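PDB 4JJJ: cellulose 1,4-beta-cellobiosidase from Thermobifida fusca, which probably cleaves cellulose to release cellobiose, as a family 48 glycoside hydrolase, the chain here being the catalytic module with bound glycan. Local coordinates for residues Phe590-Asp594 with Pro595-Gln599; Ser345-Gly348 with Val349-Ala353; Tyr2-Ala5 with Phe6-Gln9; Thr483-Pro486 with Asn487-Val490. The protein carries 1 engineered substitution. All blocks are in the same frame, centred on the assembly; numbering follows the deposited sequence.

Interaction 1. Residues Phe590-Asp594 with Pro595-Gln599; sequences FYKND and PLWPQ
Trp597 turns back over the residues that lead into its helix. Its CB lies 3.4 Å from Tyr591 O. CG is anti to the backbone N (chi1 176°), and this sends the indole back beside Lys592. Lys592 CA sits over one face of the five-membered ring, 3.9 Å from its centroid, a CH-pi contact. Further out, CD1 comes 3.5 Å from Lys592 O, and NE1 lies 4.1 Å from Lys592 CG, whose side chain runs alongside and points the same way. Leu552 and Leu585 also pack on the indole. The link between the 3-10 segment 590-593 and helix 597-604 is a type I beta turn from Asp594 to Trp597, and the Asp594 side chain caps the turn that leads into the helix. Trp597 N donates to Asp594 O at 3.0 Å, from above the carbonyl plane. Leu596 N gives a nearly straight bond (170°) to Asp594 OD1, 2.8 Å long, on the anti lone pair of that oxygen. The other oxygen, OD2, is hydrogen-bonded to Thr36 OG1. With an alanine in place of Asp594, Leu596 N would probably lose its capping acceptor and Thr36 OG1 its carboxylate partner. Tyr591 reaches the same neighbouring loop, where its OH is hydrogen-bonded to Asp43 O.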
ATOM      1  N   PHE A 590       8.397 -14.691  20.066  1.00  8.33           N
ATOM      2  CA  PHE A 590       9.551 -15.027  19.228  1.00  8.45           C
ATOM      3  C   PHE A 590      10.546 -13.851  19.051  1.00  8.24           C
ATOM      4  O   PHE A 590      11.686 -14.045  18.679  1.00  8.38           O
ATOM      5  CB  PHE A 590       9.129 -15.583  17.871  1.00  8.59           C
ATOM      6  CG  PHE A 590       8.129 -14.721  17.126  1.00  8.96           C
ATOM      7  CD1 PHE A 590       8.501 -13.610  16.437  1.00  8.65           C
ATOM      8  CD2 PHE A 590       6.792 -15.051  17.164  1.00  9.51           C
ATOM      9  CE1 PHE A 590       7.580 -12.784  15.786  1.00  8.86           C
ATOM     10  CE2 PHE A 590       5.890 -14.277  16.476  1.00  9.56           C
ATOM     11  CZ  PHE A 590       6.248 -13.154  15.859  1.00 10.40           C
ATOM     12  N   TYR A 591      10.059 -12.621  19.155  1.00  7.86           N
ATOM     13  CA  TYR A 591      10.890 -11.453  19.059  1.00  7.31           C
ATOM     14  C   TYR A 591      12.006 -11.442  20.036  1.00  8.28           C
ATOM     15  O   TYR A 591      13.010 -10.863  19.779  1.00  8.43           O
ATOM     16  CB  TYR A 591      10.151 -10.148  19.016  1.00  6.91           C
ATOM     17  CG  TYR A 591       9.869  -9.549  17.677  1.00  7.47           C
ATOM     18  CD1 TYR A 591      10.902  -9.353  16.803  1.00  7.75           C
ATOM     19  CD2 TYR A 591       8.637  -9.043  17.374  1.00  7.95           C
ATOM     20  CE1 TYR A 591      10.723  -8.779  15.530  1.00  8.79           C
ATOM     21  CE2 TYR A 591       8.417  -8.457  16.105  1.00  7.06           C
ATOM     22  CZ  TYR A 591       9.497  -8.251  15.250  1.00  8.42           C
ATOM     23  OH  TYR A 591       9.345  -7.578  13.998  1.00  7.59           O
ATOM     24  N   LYS A 592      11.868 -12.094  21.167  1.00  9.43           N
ATOM     25  CA  LYS A 592      12.948 -12.100  22.151  1.00 10.35           C
ATOM     26  C   LYS A 592      14.134 -12.899  21.662  1.00 10.83           C
ATOM     27  O   LYS A 592      15.226 -12.724  22.233  1.00  9.47           O
ATOM     28  CB  LYS A 592      12.403 -12.759  23.380  1.00 12.67           C
ATOM     29  CG  LYS A 592      11.356 -11.924  24.103  1.00 15.03           C
ATOM     30  CD  LYS A 592      10.831 -12.837  25.267  1.00 21.26           C
ATOM     31  CE  LYS A 592       9.768 -12.151  26.093  1.00 26.50           C
ATOM     32  NZ  LYS A 592       9.100 -13.141  27.058  1.00 27.90           N
ATOM     33  N   ASN A 593      14.004 -13.660  20.598  1.00  9.64           N
ATOM     34  CA  ASN A 593      15.163 -14.346  20.019  1.00  9.93           C
ATOM     35  C   ASN A 593      15.826 -13.588  18.899  1.00  9.13           C
ATOM     36  O   ASN A 593      16.797 -14.045  18.333  1.00  9.02           O
ATOM     37  CB  ASN A 593      14.729 -15.735  19.553  1.00 12.23           C
ATOM     38  CG  ASN A 593      14.005 -16.474  20.698  1.00 17.05           C
ATOM     39  OD1 ASN A 593      14.510 -16.465  21.849  1.00 19.75           O
ATOM     40  ND2 ASN A 593      12.734 -16.873  20.474  1.00 17.38           N
ATOM     41  N   ASP A 594      15.299 -12.412  18.553  1.00  8.75           N
ATOM     42  CA  ASP A 594      15.829 -11.633  17.443  1.00  7.85           C
ATOM     43  C   ASP A 594      17.199 -11.093  17.747  1.00  7.40           C
ATOM     44  O   ASP A 594      17.490 -10.656  18.861  1.00  6.81           O
ATOM     45  CB  ASP A 594      14.900 -10.460  17.142  1.00  8.23           C
ATOM     46  CG  ASP A 594      15.177  -9.832  15.771  1.00  7.64           C
ATOM     47  OD1 ASP A 594      16.128  -9.026  15.722  1.00  7.72           O
ATOM     48  OD2 ASP A 594      14.332 -10.110  14.853  1.00  8.88           O
ATOM     49  N   PRO A 595      18.105 -11.042  16.766  1.00  6.48           N
ATOM     50  CA  PRO A 595      19.397 -10.460  17.109  1.00  7.21           C
ATOM     51  C   PRO A 595      19.403  -9.033  17.586  1.00  7.87           C
ATOM     52  O   PRO A 595      20.323  -8.648  18.291  1.00  9.33           O
ATOM     53  CB  PRO A 595      20.221 -10.652  15.866  1.00  7.38           C
ATOM     54  CG  PRO A 595      19.251 -10.838  14.786  1.00  7.38           C
ATOM     55  CD  PRO A 595      18.017 -11.491  15.384  1.00  6.84           C
ATOM     56  N   LEU A 596      18.359  -8.239  17.209  1.00  6.87           N
ATOM     57  CA  LEU A 596      18.337  -6.833  17.688  1.00  6.67           C
ATOM     58  C   LEU A 596      17.741  -6.712  19.079  1.00  6.79           C
ATOM     59  O   LEU A 596      17.772  -5.640  19.673  1.00  7.37           O
ATOM     60  CB  LEU A 596      17.555  -6.031  16.627  1.00  7.43           C
ATOM     61  CG  LEU A 596      17.577  -4.517  16.849  1.00  8.77           C
ATOM     62  CD1 LEU A 596      18.924  -3.977  16.536  1.00  9.34           C
ATOM     63  CD2 LEU A 596      16.595  -3.860  15.883  1.00  9.37           C
ATOM     64  N   TRP A 597      17.075  -7.746  19.532  1.00  7.17           N
ATOM     65  CA  TRP A 597      16.289  -7.669  20.748  1.00  7.37           C
ATOM     66  C   TRP A 597      17.119  -7.179  21.951  1.00  7.30           C
ATOM     67  O   TRP A 597      16.693  -6.256  22.683  1.00  7.64           O
ATOM     68  CB  TRP A 597      15.501  -8.922  21.076  1.00  8.07           C
ATOM     69  CG  TRP A 597      14.816  -8.817  22.347  1.00  8.49           C
ATOM     70  CD1 TRP A 597      15.190  -9.435  23.494  1.00 10.23           C
ATOM     71  CD2 TRP A 597      13.697  -8.025  22.681  1.00 11.16           C
ATOM     72  NE1 TRP A 597      14.343  -9.143  24.510  1.00 11.59           N
ATOM     73  CE2 TRP A 597      13.454  -8.216  24.067  1.00 11.34           C
ATOM     74  CE3 TRP A 597      12.879  -7.140  21.974  1.00 18.29           C
ATOM     75  CZ2 TRP A 597      12.453  -7.573  24.785  1.00 13.07           C
ATOM     76  CZ3 TRP A 597      11.844  -6.481  22.705  1.00 19.09           C
ATOM     77  CH2 TRP A 597      11.666  -6.693  24.067  1.00 16.30           C
ATOM     78  N   PRO A 598      18.316  -7.773  22.170  1.00  7.27           N
ATOM     79  CA  PRO A 598      19.009  -7.296  23.362  1.00  6.61           C
ATOM     80  C   PRO A 598      19.276  -5.792  23.409  1.00  7.04           C
ATOM     81  O   PRO A 598      19.216  -5.151  24.450  1.00  6.88           O
ATOM     82  CB  PRO A 598      20.319  -8.114  23.361  1.00  7.21           C
ATOM     83  CG  PRO A 598      19.954  -9.364  22.657  1.00  7.25           C
ATOM     84  CD  PRO A 598      19.058  -8.856  21.521  1.00  7.05           C
ATOM     85  N   GLN A 599      19.676  -5.229  22.247  1.00  7.05           N
ATOM     86  CA  GLN A 599      19.880  -3.791  22.191  1.00  7.30           C
ATOM     87  C   GLN A 599      18.583  -2.981  22.427  1.00  8.27           C
ATOM     88  O   GLN A 599      18.597  -1.884  23.079  1.00  7.70           O
ATOM     89  CB  GLN A 599      20.405  -3.370  20.858  1.00  9.27           C
ATOM     90  CG  GLN A 599      21.843  -3.617  20.638  1.00  9.78           C
ATOM     91  CD  GLN A 599      22.230  -3.495  19.137  1.00 13.45           C
ATOM     92  OE1 GLN A 599      22.236  -4.478  18.371  1.00 13.87           O
ATOM     93  NE2 GLN A 599      22.469  -2.268  18.732  1.00 14.51           N
TER

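Interaction 2. Residues Ser345-Gly348 with Val349-Ala353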
ATOM      1  N   SER A 345     -12.931  -6.205 -20.027  1.00  9.82           N
ATOM      2  CA  SER A 345     -14.355  -6.097 -19.642  1.00  9.44           C
ATOM      3  C   SER A 345     -15.046  -4.966 -20.454  1.00 11.51           C
ATOM      4  O   SER A 345     -14.432  -3.964 -20.821  1.00 12.47           O
ATOM      5  CB  SER A 345     -14.410  -5.832 -18.151  1.00 10.66           C
ATOM      6  OG  SER A 345     -13.895  -4.566 -17.952  1.00 10.67           O
ATOM      7  N   PRO A 346     -16.318  -5.103 -20.686  1.00 13.04           N
ATOM      8  CA  PRO A 346     -16.952  -4.087 -21.538  1.00 14.06           C
ATOM      9  C   PRO A 346     -16.915  -2.645 -20.967  1.00 13.28           C
ATOM     10  O   PRO A 346     -16.905  -1.741 -21.797  1.00 14.97           O
ATOM     11  CB  PRO A 346     -18.394  -4.602 -21.614  1.00 16.06           C
ATOM     12  CG  PRO A 346     -18.137  -6.140 -21.681  1.00 14.72           C
ATOM     13  CD  PRO A 346     -17.183  -6.286 -20.495  1.00 15.40           C
ATOM     14  N   THR A 347     -16.849  -2.482 -19.658  1.00 10.84           N
ATOM     15  CA  THR A 347     -16.789  -1.126 -19.082  1.00 10.65           C
ATOM     16  C   THR A 347     -15.470  -0.757 -18.367  1.00  9.09           C
ATOM     17  O   THR A 347     -15.343   0.355 -17.824  1.00  9.55           O
ATOM     18  CB  THR A 347     -17.957  -0.831 -18.201  1.00 10.04           C
ATOM     19  OG1 THR A 347     -17.898  -1.530 -16.943  1.00 10.00           O
ATOM     20  CG2 THR A 347     -19.269  -1.011 -18.975  1.00 11.04           C
ATOM     21  N   GLY A 348     -14.486  -1.655 -18.377  1.00  8.73           N
ATOM     22  CA  GLY A 348     -13.228  -1.417 -17.686  1.00  7.83           C
ATOM     23  C   GLY A 348     -12.502  -0.185 -18.188  1.00  7.71           C
ATOM     24  O   GLY A 348     -11.949   0.569 -17.410  1.00  6.86           O
ATOM     25  N   VAL A 349     -12.417  -0.031 -19.515  1.00  7.32           N
ATOM     26  CA  VAL A 349     -11.708   1.058 -20.049  1.00  7.74           C
ATOM     27  C   VAL A 349     -12.349   2.387 -19.668  1.00  7.92           C
ATOM     28  O   VAL A 349     -11.689   3.377 -19.211  1.00  8.57           O
ATOM     29  CB  VAL A 349     -11.597   0.894 -21.594  1.00  7.56           C
ATOM     30  CG1 VAL A 349     -11.052   2.161 -22.154  1.00  7.81           C
ATOM     31  CG2 VAL A 349     -10.595  -0.165 -21.879  1.00  8.84           C
ATOM     32  N   GLN A 350     -13.696   2.462 -19.815  1.00  8.01           N
ATOM     33  CA  GLN A 350     -14.438   3.668 -19.450  1.00  9.32           C
ATOM     34  C   GLN A 350     -14.214   4.030 -17.983  1.00  7.79           C
ATOM     35  O   GLN A 350     -14.039   5.226 -17.643  1.00  7.25           O
ATOM     36  CB  GLN A 350     -15.946   3.417 -19.684  1.00 11.74           C
ATOM     37  CG  GLN A 350     -16.814   4.647 -19.444  1.00 17.37           C
ATOM     38  CD  GLN A 350     -16.634   5.756 -20.487  1.00 21.13           C
ATOM     39  OE1 GLN A 350     -16.588   5.516 -21.708  1.00 25.90           O
ATOM     40  NE2 GLN A 350     -16.651   7.027 -19.992  1.00 25.64           N
ATOM     41  N   ASP A 351     -14.250   3.037 -17.150  1.00  7.26           N
ATOM     42  CA  ASP A 351     -14.102   3.277 -15.694  1.00  7.18           C
ATOM     43  C   ASP A 351     -12.723   3.880 -15.445  1.00  6.51           C
ATOM     44  O   ASP A 351     -12.575   4.826 -14.639  1.00  6.28           O
ATOM     45  CB  ASP A 351     -14.398   2.019 -14.882  1.00  8.06           C
ATOM     46  CG  ASP A 351     -15.827   1.685 -14.793  1.00  9.69           C
ATOM     47  OD1 ASP A 351     -16.721   2.479 -15.157  1.00 10.78           O
ATOM     48  OD2 ASP A 351     -16.101   0.553 -14.374  1.00 10.40           O
ATOM     49  N   TRP A 352     -11.686   3.306 -16.068  1.00  6.17           N
ATOM     50  CA  TRP A 352     -10.293   3.809 -15.896  1.00  5.97           C
ATOM     51  C   TRP A 352     -10.129   5.167 -16.540  1.00  6.11           C
ATOM     52  O   TRP A 352      -9.381   5.986 -16.030  1.00  5.26           O
ATOM     53  CB  TRP A 352      -9.297   2.794 -16.380  1.00  6.13           C
ATOM     54  CG  TRP A 352      -9.025   1.775 -15.292  1.00  6.03           C
ATOM     55  CD1 TRP A 352      -9.505   0.481 -15.211  1.00  6.07           C
ATOM     56  CD2 TRP A 352      -8.325   2.001 -14.116  1.00  5.97           C
ATOM     57  NE1 TRP A 352      -9.055  -0.115 -14.058  1.00  6.07           N
ATOM     58  CE2 TRP A 352      -8.295   0.810 -13.392  1.00  6.05           C
ATOM     59  CE3 TRP A 352      -7.624   3.115 -13.610  1.00  5.88           C
ATOM     60  CZ2 TRP A 352      -7.626   0.708 -12.197  1.00  6.77           C
ATOM     61  CZ3 TRP A 352      -6.915   2.985 -12.449  1.00  6.82           C
ATOM     62  CH2 TRP A 352      -6.923   1.791 -11.731  1.00  6.60           C
ATOM     63  N   ALA A 353     -10.862   5.462 -17.660  1.00  6.37           N
ATOM     64  CA  ALA A 353     -10.767   6.819 -18.234  1.00  6.55           C
ATOM     65  C   ALA A 353     -11.405   7.854 -17.274  1.00  6.40           C
ATOM     66  O   ALA A 353     -10.834   8.951 -17.013  1.00  7.39           O
ATOM     67  CB  ALA A 353     -11.413   6.866 -19.570  1.00  6.83           C
TER
HETATM   68  O   HOH W   1     -13.630  -1.743 -21.643  1.00 12.23           O
HETATM   69  O   HOH W   2     -15.182   0.798 -21.699  1.00  9.92           O
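Thr347 is the last loop residue before helix 348-365; Gly348 and Val349 begin its first turn, and Ser345 is the side-chain cap ahead of it. Ser345 OG accepts a weak bond from Gly348 N at 3.0 Å and is also hydrogen-bonded to Asp261 OD1. Gly348 is buried, and a CB on it would run into Ser345 OG. The regular helix bonds begin at once: Asp351 N donates to Thr347 O at 3.0 Å, nearly along the C=O axis, and Trp352 N donates to Gly348 O. One water gives a hydrogen to Ser345 O and takes one from the N of Val349, whose side chain also touches Gln342; a second links Pro346 O and Gln350 N in the same way. Asp351 CG is anti to the carbonyl carbon (chi1 -75°), which brings the carboxylate back beside Thr347 O, with CG 3.3 Å from that oxygen. Its OD2 makes salt bridges to Arg264 and Lys290, and Lys290 is also hydrogen-bonded to Thr347 OG1. Were Asp351 an asparagine, Arg264 and Lys290 would probably lose the negative charge they share. Trp352 NE1 is hydrogen-bonded to Gly260 O. At the ring edge, Trp352 CD1 approaches Gly348 O to 3.3 Å.

Interaction 3. Residues Tyr2-Ala5 with Phe6-Gln9; sequences YDQA and FLEQ
Phe6 holds CG anti to its backbone N (chi1 165°), while Leu7 has CG anti to its carbonyl carbon (chi1 -78°). The first torsion turns the edge of the phenyl ring to Asp3 O, one turn earlier in helix 2-14, with the oxygen near the ring plane. The second puts Leu7 CG 3.6 Å from the same oxygen. The helical backbone itself sets Phe6 CB 3.5 Å from Asp3 O. This is the N-terminal part of an alpha helix, and four successive i to i+4 bonds run through it. Phe6 N donates to Tyr2 O, Leu7 N to Asp3 O and Glu8 N to Gln4 O. The fourth, from Gln9 N to Ala5 O, is nearly straight at 172°. On the outer side, the bent chain of Gln4 brings OE1 across to Leu7 CD1 at 3.7 Å. The inner side packs on other helices of the (alpha/alpha)6 barrel fold: Phe6 on Tyr62, Val66 and Ala631, Ala5 on Phe630 and Leu533, and the Tyr2 ring on that of His633, a residue of a zinc site. Glu8 runs out extended to a salt bridge between OE1 and Arg536. One water ties Glu8 back to the previous turn: it donates to Glu8 OE1 and to Ala5 O, each at 2.8 Å.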
ATOM      1  N   TYR A   2      25.513   5.186 -14.643  1.00 21.15           N
ATOM      2  CA  TYR A   2      24.433   4.781 -13.749  1.00 15.37           C
ATOM      3  C   TYR A   2      23.858   3.456 -14.186  1.00 16.66           C
ATOM      4  O   TYR A   2      23.206   2.837 -13.407  1.00 12.12           O
ATOM      5  CB  TYR A   2      23.335   5.906 -13.564  1.00 16.22           C
ATOM      6  CG  TYR A   2      23.727   6.964 -12.589  1.00 15.35           C
ATOM      7  CD1 TYR A   2      23.744   6.675 -11.268  1.00 15.57           C
ATOM      8  CD2 TYR A   2      24.125   8.256 -12.964  1.00 15.67           C
ATOM      9  CE1 TYR A   2      24.183   7.576 -10.334  1.00 14.89           C
ATOM     10  CE2 TYR A   2      24.540   9.180 -12.025  1.00 17.23           C
ATOM     11  CZ  TYR A   2      24.557   8.837 -10.671  1.00 16.58           C
ATOM     12  OH  TYR A   2      24.997   9.700  -9.677  1.00 16.18           O
ATOM     13  N   ASP A   3      23.966   3.018 -15.446  1.00 16.79           N
ATOM     14  CA  ASP A   3      23.477   1.698 -15.809  1.00 17.76           C
ATOM     15  C   ASP A   3      24.427   0.671 -15.107  1.00 14.50           C
ATOM     16  O   ASP A   3      23.944  -0.368 -14.685  1.00 14.31           O
ATOM     17  CB  ASP A   3      23.413   1.492 -17.335  1.00 21.88           C
ATOM     18  CG  ASP A   3      21.939   1.680 -17.973  1.00 23.49           C
ATOM     19  OD1 ASP A   3      21.983   1.850 -19.261  1.00 25.89           O
ATOM     20  OD2 ASP A   3      20.808   1.710 -17.273  1.00 21.26           O
ATOM     21  N   GLN A   4      25.705   0.986 -14.922  1.00 14.05           N
ATOM     22  CA  GLN A   4      26.648   0.118 -14.119  1.00 15.64           C
ATOM     23  C   GLN A   4      26.224   0.065 -12.653  1.00 12.66           C
ATOM     24  O   GLN A   4      26.159  -1.000 -12.082  1.00  8.48           O
ATOM     25  CB  GLN A   4      28.121   0.566 -14.164  1.00 22.11           C
ATOM     26  CG  GLN A   4      28.906  -0.371 -15.087  1.00 33.23           C
ATOM     27  CD  GLN A   4      28.242  -0.529 -16.460  1.00 38.93           C
ATOM     28  OE1 GLN A   4      27.497  -1.511 -16.737  1.00 38.04           O
ATOM     29  NE2 GLN A   4      28.494   0.474 -17.351  1.00 50.50           N
ATOM     30  N   ALA A   5      25.777   1.242 -12.194  1.00  9.58           N
ATOM     31  CA  ALA A   5      25.268   1.349 -10.764  1.00  8.11           C
ATOM     32  C   ALA A   5      23.995   0.548 -10.623  1.00  7.51           C
ATOM     33  O   ALA A   5      23.817  -0.128  -9.573  1.00  7.69           O
ATOM     34  CB  ALA A   5      25.102   2.764 -10.345  1.00  8.28           C
ATOM     35  N   PHE A   6      23.090   0.669 -11.609  1.00  6.75           N
ATOM     36  CA  PHE A   6      21.880  -0.166 -11.600  1.00  6.96           C
ATOM     37  C   PHE A   6      22.294  -1.639 -11.485  1.00  7.56           C
ATOM     38  O   PHE A   6      21.782  -2.384 -10.691  1.00  6.50           O
ATOM     39  CB  PHE A   6      21.025   0.067 -12.837  1.00  8.26           C
ATOM     40  CG  PHE A   6      20.003  -1.015 -13.014  1.00  8.01           C
ATOM     41  CD1 PHE A   6      18.916  -1.103 -12.213  1.00  8.08           C
ATOM     42  CD2 PHE A   6      20.193  -1.976 -13.981  1.00  8.43           C
ATOM     43  CE1 PHE A   6      18.008  -2.185 -12.335  1.00  7.95           C
ATOM     44  CE2 PHE A   6      19.296  -3.002 -14.129  1.00  8.27           C
ATOM     45  CZ  PHE A   6      18.229  -3.141 -13.315  1.00  7.76           C
ATOM     46  N   LEU A   7      23.182  -2.067 -12.372  1.00  7.52           N
ATOM     47  CA  LEU A   7      23.421  -3.514 -12.420  1.00  6.82           C
ATOM     48  C   LEU A   7      24.091  -3.947 -11.088  1.00  6.06           C
ATOM     49  O   LEU A   7      23.816  -5.043 -10.661  1.00  6.91           O
ATOM     50  CB  LEU A   7      24.276  -3.868 -13.660  1.00  7.96           C
ATOM     51  CG  LEU A   7      23.550  -3.895 -14.967  1.00  8.32           C
ATOM     52  CD1 LEU A   7      24.627  -3.792 -16.108  1.00 10.35           C
ATOM     53  CD2 LEU A   7      22.537  -5.103 -15.023  1.00  9.65           C
ATOM     54  N   GLU A   8      24.908  -3.124 -10.501  1.00  6.21           N
ATOM     55  CA  GLU A   8      25.577  -3.462  -9.227  1.00  6.63           C
ATOM     56  C   GLU A   8      24.534  -3.659  -8.121  1.00  6.36           C
ATOM     57  O   GLU A   8      24.590  -4.613  -7.355  1.00  6.34           O
ATOM     58  CB  GLU A   8      26.590  -2.420  -8.856  1.00  7.38           C
ATOM     59  CG  GLU A   8      27.133  -2.579  -7.475  1.00  9.50           C
ATOM     60  CD  GLU A   8      28.146  -1.569  -7.162  1.00 13.23           C
ATOM     61  OE1 GLU A   8      27.912  -0.299  -7.288  1.00 13.45           O
ATOM     62  OE2 GLU A   8      29.207  -2.143  -6.620  1.00 17.73           O
ATOM     63  N   GLN A   9      23.653  -2.676  -8.008  1.00  6.18           N
ATOM     64  CA  GLN A   9      22.573  -2.749  -7.013  1.00  5.93           C
ATOM     65  C   GLN A   9      21.650  -3.932  -7.271  1.00  5.51           C
ATOM     66  O   GLN A   9      21.279  -4.669  -6.337  1.00  6.30           O
ATOM     67  CB  GLN A   9      21.831  -1.389  -7.055  1.00  6.10           C
ATOM     68  CG  GLN A   9      20.669  -1.252  -6.076  1.00  6.05           C
ATOM     69  CD  GLN A   9      21.033  -1.202  -4.616  1.00  5.89           C
ATOM     70  OE1 GLN A   9      22.206  -1.316  -4.189  1.00  6.62           O
ATOM     71  NE2 GLN A   9      20.000  -1.024  -3.790  1.00  6.44           N
TER
HETATM   72  O   HOH W   3      25.255   0.586  -7.231  1.00  8.62           O

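Interaction 4. Residues Thr483-Pro486 with Asn487-Val490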
ATOM      1  N   THR A 483      -8.180  26.951  -6.530  1.00 10.48           N
ATOM      2  CA  THR A 483      -8.069  28.292  -5.921  1.00 10.24           C
ATOM      3  C   THR A 483      -6.739  28.707  -5.393  1.00  9.78           C
ATOM      4  O   THR A 483      -6.492  29.882  -4.916  1.00 11.59           O
ATOM      5  CB  THR A 483      -9.029  28.349  -4.710  1.00 10.13           C
ATOM      6  OG1 THR A 483      -8.511  27.455  -3.683  1.00 10.69           O
ATOM      7  CG2 THR A 483     -10.405  27.972  -5.092  1.00  9.89           C
ATOM      8  N   GLY A 484      -5.779  27.788  -5.346  1.00  9.65           N
ATOM      9  CA  GLY A 484      -4.533  27.974  -4.716  1.00  9.25           C
ATOM     10  C   GLY A 484      -4.552  27.523  -3.242  1.00  8.72           C
ATOM     11  O   GLY A 484      -3.497  27.482  -2.609  1.00  9.18           O
ATOM     12  N   ASN A 485      -5.744  27.216  -2.741  1.00  8.83           N
ATOM     13  CA  ASN A 485      -5.912  26.702  -1.386  1.00  9.51           C
ATOM     14  C   ASN A 485      -5.071  27.463  -0.370  1.00  8.88           C
ATOM     15  O   ASN A 485      -4.255  26.926   0.409  1.00  7.86           O
ATOM     16  CB  ASN A 485      -5.646  25.203  -1.254  1.00  8.55           C
ATOM     17  CG  ASN A 485      -6.668  24.382  -1.977  1.00  8.73           C
ATOM     18  OD1 ASN A 485      -7.847  24.722  -2.095  1.00  7.85           O
ATOM     19  ND2 ASN A 485      -6.220  23.179  -2.519  1.00  8.07           N
ATOM     20  N   PRO A 486      -5.285  28.800  -0.313  1.00 11.30           N
ATOM     21  CA  PRO A 486      -4.506  29.589   0.641  1.00 10.81           C
ATOM     22  C   PRO A 486      -4.699  29.209   2.115  1.00 10.20           C
ATOM     23  O   PRO A 486      -3.751  29.469   2.901  1.00 13.14           O
ATOM     24  CB  PRO A 486      -5.068  30.999   0.405  1.00 12.12           C
ATOM     25  CG  PRO A 486      -6.352  30.828  -0.177  1.00 12.41           C
ATOM     26  CD  PRO A 486      -6.355  29.546  -0.949  1.00 12.02           C
ATOM     27  N   ASN A 487      -5.780  28.498   2.433  1.00  9.81           N
ATOM     28  CA  ASN A 487      -6.018  28.060   3.793  1.00 10.71           C
ATOM     29  C   ASN A 487      -5.739  26.559   4.138  1.00  8.68           C
ATOM     30  O   ASN A 487      -6.243  26.034   5.139  1.00  7.43           O
ATOM     31  CB  ASN A 487      -7.367  28.493   4.259  1.00 12.60           C
ATOM     32  CG  ASN A 487      -7.483  30.045   4.235  1.00 14.71           C
ATOM     33  OD1 ASN A 487      -6.671  30.745   4.807  1.00 17.63           O
ATOM     34  ND2 ASN A 487      -8.420  30.544   3.520  1.00 15.67           N
ATOM     35  N   LEU A 488      -5.026  25.911   3.226  1.00  7.40           N
ATOM     36  CA  LEU A 488      -4.509  24.569   3.434  1.00  6.72           C
ATOM     37  C   LEU A 488      -2.986  24.608   3.465  1.00  6.42           C
ATOM     38  O   LEU A 488      -2.350  25.169   2.564  1.00  7.16           O
ATOM     39  CB  LEU A 488      -4.914  23.734   2.244  1.00  6.52           C
ATOM     40  CG  LEU A 488      -4.356  22.276   2.307  1.00  6.89           C
ATOM     41  CD1 LEU A 488      -4.774  21.508   3.534  1.00  7.11           C
ATOM     42  CD2 LEU A 488      -4.829  21.641   0.976  1.00  7.49           C
ATOM     43  N   HIS A 489      -2.422  24.147   4.572  1.00  6.69           N
ATOM     44  CA  HIS A 489      -1.030  24.316   4.843  1.00  7.01           C
ATOM     45  C   HIS A 489      -0.278  23.059   5.225  1.00  7.02           C
ATOM     46  O   HIS A 489      -0.802  22.212   5.836  1.00  6.63           O
ATOM     47  CB  HIS A 489      -0.836  25.289   6.069  1.00  8.11           C
ATOM     48  CG  HIS A 489      -1.535  26.569   5.929  1.00  8.85           C
ATOM     49  ND1 HIS A 489      -0.938  27.637   5.315  1.00  9.90           N
ATOM     50  CD2 HIS A 489      -2.752  26.979   6.338  1.00 11.26           C
ATOM     51  CE1 HIS A 489      -1.769  28.658   5.332  1.00 13.19           C
ATOM     52  NE2 HIS A 489      -2.865  28.291   5.988  1.00 13.62           N
ATOM     53  N   VAL A 490       0.983  23.003   4.845  1.00  6.55           N
ATOM     54  CA  VAL A 490       1.849  21.976   5.301  1.00  6.79           C
ATOM     55  C   VAL A 490       3.214  22.598   5.697  1.00  6.57           C
ATOM     56  O   VAL A 490       3.774  23.504   4.996  1.00  6.85           O
ATOM     57  CB  VAL A 490       2.049  20.888   4.200  1.00  6.85           C
ATOM     58  CG1 VAL A 490       2.784  21.418   2.970  1.00  6.92           C
ATOM     59  CG2 VAL A 490       2.895  19.763   4.734  1.00  6.72           C
TER
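This is a local turn contact in which Asn485 and Leu488 meet at the start of strand 488-496. The strand pairs with strand 465-473 in a two-stranded antiparallel sheet, and the turn lies in the loop that joins them. A type I beta turn runs from Asn485 to Leu488, with Pro486 and Asn487 at its corners. Leu488 N closes it with a bond to Asn485 O at 3.1 Å and 168°. The donor stands above the carbonyl plane, not on a lone pair. Asn485 CG is anti to the carbonyl carbon (chi1 -67°), which lays the side chain alongside that of Leu488, both pointing the same way. Asn485 CB lies 3.9 Å from Leu488 CB. Further along, Asn485 ND2 lies 4.1 Å from Leu488 CD2. The buried amide of Asn485 is gripped at both ends. ND2 donates to Trp365 O and Gln367 O, and OD1 accepts from Asp476 N. The amide is thus fixed in its rotation, and the turn is tied to the end of helix 348-365 and the residues after it, and to an earlier part of its own loop. His489 folds back from the strand, and its CE1 comes 3.2 Å from Pro486 O, oblique to the ring. Before the turn, Thr483 OG1 accepts from Asn485 N at 2.9 Å and is itself hydrogen-bonded to Asp476 OD2. Gly484 between them has a positive phi, where a CB would press on the preceding carbonyl oxygen. The sequence is an ST turn followed by a type I beta turn, leading directly into an antiparallel strand.

Overall arrangement
All four contacts are local and partly buried, and none touches another. Interactions 1 and 2 lie on opposite sides of the chain's centre, about 50 Å apart between centres. Both mark helix starts with a capping side chain, but the aspartate of interaction 1 bonds to a neighbouring loop, while interaction 2 adds bridging waters and buried salt bridges. Interaction 3 lies wholly inside one helix; its inner face packs mainly through Ala5 and Phe6 on other helices, while Gln4 is exposed. Interaction 4 alone belongs to a beta hairpin, where a buried asparagine amide takes the polar role. No two contacts share a helix or strand, and all lie in the family 48 catalytic module.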